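Long-range contact in 5-formaminoimidazole-4-carboxamide-1-(beta)-D-ribofuranosyl 5'-monophosphate synthetase (Methanocaldococcus jannaschii, PDB 2R7M), which catalyses the ATP- and formate-dependent formylation of the purine precursor AICAR to FAICAR, without folates: residues G224-Y229 / R314-T319. Numbering follows the deposited sequence.
Sequences GMDKRY and RVDGGT. With AMP (adenosine monophosphate), chain F.
Arg228, on the inner strand 219-230 of the antiparallel ATP-grasp sheet, and Asp316, in the loop after strand 306-312, join in a salt bridge beside a bound AMP. The guanidinium meets the carboxylate end-on, the planes only 4° apart but slightly stepped: Arg228 NH2 lies 2.8 Å from Asp316 OD1 and Arg228 NH1 3.0 Å from Asp316 OD2, each oxygen using its syn lone pair. Arginine suits this place because its flat, multidentate end serves a second acid as well, Arg228 NH1 also reaching OD2 of Asp226 on its own strand at 3.1 Å. The cation probably eases the closeness of the two carboxylates, and Asp226 is further held by His210 and Asn258, the latter an AICAR-binding residue.

Hydrogen bonds shape the loop. Asp316 swings CG away from its own N (chi1 174°), and OD2 accepts from Gly318 N at 2.8 Å, closing an Asx turn; the donor lies above the carboxylate plane, while Arg228 NH1 comes to the same oxygen on its syn side. Asp316 O takes both N and OG1 of Thr319.

The glycines let backbone pack close: Gly318 CA sits 3.3 Å from Asp226 OD1, and Gly317 CA lies against the adenine at C6. The adenine comes edge-first over one face of the Arg228 guanidinium, with AMP C2 3.4 Å from Arg228 CZ.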
ATOM      1  N   GLY A 224      -0.107  -9.704 -19.496  1.00 28.91           N
ATOM      2  CA  GLY A 224       0.359 -10.958 -18.918  1.00 34.93           C
ATOM      3  C   GLY A 224       0.403 -12.141 -19.874  1.00 36.55           C
ATOM      4  O   GLY A 224       0.111 -12.007 -21.066  1.00 37.10           O
ATOM      5  N   MET A 225       0.772 -13.305 -19.336  1.00 31.83           N
ATOM      6  CA  MET A 225       0.913 -14.532 -20.118  1.00 27.75           C
ATOM      7  C   MET A 225       0.641 -15.732 -19.241  1.00 28.38           C
ATOM      8  O   MET A 225       0.999 -15.724 -18.059  1.00 23.11           O
ATOM      9  CB  MET A 225       2.337 -14.686 -20.646  1.00 29.37           C
ATOM     10  CG  MET A 225       2.796 -13.610 -21.598  1.00 23.20           C
ATOM     11  SD  MET A 225       4.510 -13.921 -22.044  1.00 30.07           S
ATOM     12  CE  MET A 225       4.776 -12.481 -23.096  1.00 14.29           C
ATOM     13  N   ASP A 226       0.029 -16.761 -19.835  1.00 24.85           N
ATOM     14  CA  ASP A 226      -0.136 -18.061 -19.204  1.00 27.13           C
ATOM     15  C   ASP A 226       0.136 -19.207 -20.186  1.00 29.10           C
ATOM     16  O   ASP A 226       0.164 -19.024 -21.405  1.00 24.87           O
ATOM     17  CB  ASP A 226      -1.564 -18.217 -18.654  1.00 30.04           C
ATOM     18  CG  ASP A 226      -2.614 -18.405 -19.764  1.00 34.86           C
ATOM     19  OD1 ASP A 226      -2.937 -17.415 -20.455  1.00 37.73           O
ATOM     20  OD2 ASP A 226      -3.142 -19.537 -19.930  1.00 36.57           O
ATOM     21  N   LYS A 227       0.308 -20.403 -19.640  1.00 27.91           N
ATOM     22  CA  LYS A 227       0.232 -21.607 -20.448  1.00 31.69           C
ATOM     23  C   LYS A 227      -0.983 -22.419 -19.999  1.00 27.32           C
ATOM     24  O   LYS A 227      -1.329 -22.444 -18.819  1.00 32.51           O
ATOM     25  CB  LYS A 227       1.525 -22.420 -20.355  1.00 33.29           C
ATOM     26  CG  LYS A 227       1.721 -23.163 -19.051  1.00 32.59           C
ATOM     27  CD  LYS A 227       3.019 -23.952 -19.079  1.00 25.43           C
ATOM     28  CE  LYS A 227       2.865 -25.276 -18.355  1.00 34.11           C
ATOM     29  NZ  LYS A 227       4.122 -26.064 -18.332  1.00 30.01           N
ATOM     30  N   ARG A 228      -1.637 -23.064 -20.955  1.00 24.62           N
ATOM     31  CA  ARG A 228      -2.800 -23.892 -20.680  1.00 30.89           C
ATOM     32  C   ARG A 228      -2.453 -25.129 -19.869  1.00 29.37           C
ATOM     33  O   ARG A 228      -1.337 -25.659 -19.946  1.00 32.58           O
ATOM     34  CB  ARG A 228      -3.465 -24.340 -21.987  1.00 32.23           C
ATOM     35  CG  ARG A 228      -3.750 -23.227 -22.964  1.00 31.77           C
ATOM     36  CD  ARG A 228      -4.661 -22.190 -22.340  1.00 43.23           C
ATOM     37  NE  ARG A 228      -5.381 -21.423 -23.352  1.00 43.78           N
ATOM     38  CZ  ARG A 228      -5.657 -20.123 -23.258  1.00 40.76           C
ATOM     39  NH1 ARG A 228      -5.259 -19.427 -22.203  1.00 40.36           N
ATOM     40  NH2 ARG A 228      -6.317 -19.515 -24.234  1.00 37.01           N
ATOM     41  N   TYR A 229      -3.431 -25.584 -19.093  1.00 34.60           N
ATOM     42  CA  TYR A 229      -3.331 -26.815 -18.329  1.00 32.62           C
ATOM     43  C   TYR A 229      -4.527 -27.633 -18.793  1.00 34.18           C
ATOM     44  O   TYR A 229      -5.675 -27.348 -18.428  1.00 33.65           O
ATOM     45  CB  TYR A 229      -3.410 -26.504 -16.836  1.00 27.97           C
ATOM     46  CG  TYR A 229      -2.828 -27.546 -15.929  1.00 28.43           C
ATOM     47  CD1 TYR A 229      -1.799 -28.378 -16.356  1.00 23.69           C
ATOM     48  CD2 TYR A 229      -3.281 -27.681 -14.621  1.00 24.32           C
ATOM     49  CE1 TYR A 229      -1.254 -29.325 -15.512  1.00 24.02           C
ATOM     50  CE2 TYR A 229      -2.736 -28.616 -13.769  1.00 21.35           C
ATOM     51  CZ  TYR A 229      -1.724 -29.439 -14.227  1.00 30.89           C
ATOM     52  OH  TYR A 229      -1.183 -30.388 -13.403  1.00 38.09           O
ATOM     53  N   ARG A 314     -11.723 -10.966 -27.304  1.00 50.75           N
ATOM     54  CA  ARG A 314     -12.111 -10.376 -26.035  1.00 47.20           C
ATOM     55  C   ARG A 314     -11.224 -10.953 -24.939  1.00 42.57           C
ATOM     56  O   ARG A 314     -10.166 -11.508 -25.230  1.00 43.56           O
ATOM     57  CB  ARG A 314     -13.600 -10.602 -25.744  1.00 48.32           C
ATOM     58  CG  ARG A 314     -14.155 -11.901 -26.279  1.00 50.99           C
ATOM     59  CD  ARG A 314     -13.494 -13.089 -25.636  1.00 51.94           C
ATOM     60  NE  ARG A 314     -13.991 -14.335 -26.201  1.00 60.17           N
ATOM     61  CZ  ARG A 314     -13.660 -15.539 -25.753  1.00 64.87           C
ATOM     62  NH1 ARG A 314     -14.164 -16.619 -26.335  1.00 66.83           N
ATOM     63  NH2 ARG A 314     -12.832 -15.666 -24.722  1.00 62.48           N
ATOM     64  N   VAL A 315     -11.639 -10.817 -23.685  1.00 38.36           N
ATOM     65  CA  VAL A 315     -10.834 -11.313 -22.580  1.00 38.52           C
ATOM     66  C   VAL A 315     -10.785 -12.843 -22.617  1.00 38.76           C
ATOM     67  O   VAL A 315     -11.800 -13.490 -22.862  1.00 31.93           O
ATOM     68  CB  VAL A 315     -11.330 -10.766 -21.208  1.00 34.18           C
ATOM     69  CG1 VAL A 315     -12.707 -11.308 -20.857  1.00 28.59           C
ATOM     70  CG2 VAL A 315     -10.305 -11.023 -20.109  1.00 24.97           C
ATOM     71  N   ASP A 316      -9.588 -13.391 -22.404  1.00 43.47           N
ATOM     72  CA  ASP A 316      -9.315 -14.829 -22.470  1.00 36.13           C
ATOM     73  C   ASP A 316      -9.179 -15.419 -21.060  1.00 37.56           C
ATOM     74  O   ASP A 316      -8.674 -14.759 -20.146  1.00 36.65           O
ATOM     75  CB  ASP A 316      -8.031 -15.056 -23.286  1.00 37.20           C
ATOM     76  CG  ASP A 316      -7.572 -16.515 -23.301  1.00 36.97           C
ATOM     77  OD1 ASP A 316      -7.878 -17.225 -24.282  1.00 43.31           O
ATOM     78  OD2 ASP A 316      -6.890 -16.952 -22.351  1.00 33.45           O
ATOM     79  N   GLY A 317      -9.623 -16.663 -20.890  1.00 33.05           N
ATOM     80  CA  GLY A 317      -9.641 -17.318 -19.574  1.00 25.32           C
ATOM     81  C   GLY A 317      -8.319 -17.318 -18.831  1.00 25.85           C
ATOM     82  O   GLY A 317      -8.288 -17.406 -17.605  1.00 29.88           O
ATOM     83  N   GLY A 318      -7.221 -17.234 -19.571  1.00 23.57           N
ATOM     84  CA  GLY A 318      -5.892 -17.268 -18.975  1.00 26.19           C
ATOM     85  C   GLY A 318      -5.543 -16.066 -18.103  1.00 32.37           C
ATOM     86  O   GLY A 318      -4.552 -16.104 -17.374  1.00 33.64           O
ATOM     87  N   THR A 319      -6.344 -15.001 -18.175  1.00 32.69           N
ATOM     88  CA  THR A 319      -6.097 -13.794 -17.374  1.00 26.08           C
ATOM     89  C   THR A 319      -6.347 -14.082 -15.908  1.00 25.07           C
ATOM     90  O   THR A 319      -5.951 -13.311 -15.038  1.00 25.38           O
ATOM     91  CB  THR A 319      -6.973 -12.598 -17.803  1.00 25.03           C
ATOM     92  OG1 THR A 319      -8.355 -12.988 -17.859  1.00 25.43           O
ATOM     93  CG2 THR A 319      -6.550 -12.081 -19.153  1.00 19.78           C
TER
HETATM   94  P   AMP F 401     -16.767 -22.348 -19.993  1.00 44.48           P
HETATM   95  O1P AMP F 401     -16.959 -23.661 -20.721  1.00 48.31           O
HETATM   96  O2P AMP F 401     -18.055 -21.586 -19.772  1.00 47.81           O
HETATM   97  O3P AMP F 401     -15.903 -22.437 -18.758  1.00 42.04           O
HETATM   98  O5' AMP F 401     -15.890 -21.424 -20.980  1.00 45.30           O
HETATM   99  C5' AMP F 401     -16.302 -21.118 -22.309  1.00 45.75           C
HETATM  100  C4' AMP F 401     -15.116 -21.244 -23.273  1.00 55.26           C
HETATM  101  O4' AMP F 401     -14.069 -20.311 -22.966  1.00 48.36           O
HETATM  102  C3' AMP F 401     -14.472 -22.629 -23.263  1.00 53.42           C
HETATM  103  O3' AMP F 401     -14.980 -23.417 -24.335  1.00 51.93           O
HETATM  104  C2' AMP F 401     -12.986 -22.383 -23.437  1.00 50.51           C
HETATM  105  O2' AMP F 401     -12.581 -22.503 -24.804  1.00 56.03           O
HETATM  106  C1' AMP F 401     -12.780 -20.941 -23.022  1.00 45.07           C
HETATM  107  N9  AMP F 401     -12.145 -20.930 -21.679  1.00 45.73           N
HETATM  108  C8  AMP F 401     -12.810 -20.959 -20.514  1.00 37.77           C
HETATM  109  N7  AMP F 401     -11.953 -20.935 -19.471  1.00 39.45           N
HETATM  110  C5  AMP F 401     -10.707 -20.888 -19.969  1.00 38.26           C
HETATM  111  C6  AMP F 401      -9.342 -20.843 -19.400  1.00 41.83           C
HETATM  112  N6  AMP F 401      -9.156 -20.851 -18.053  1.00 40.00           N
HETATM  113  N1  AMP F 401      -8.303 -20.813 -20.271  1.00 40.86           N
HETATM  114  C2  AMP F 401      -8.493 -20.813 -21.601  1.00 37.44           C
HETATM  115  N3  AMP F 401      -9.704 -20.856 -22.182  1.00 41.06           N
HETATM  116  C4  AMP F 401     -10.833 -20.893 -21.429  1.00 40.55           C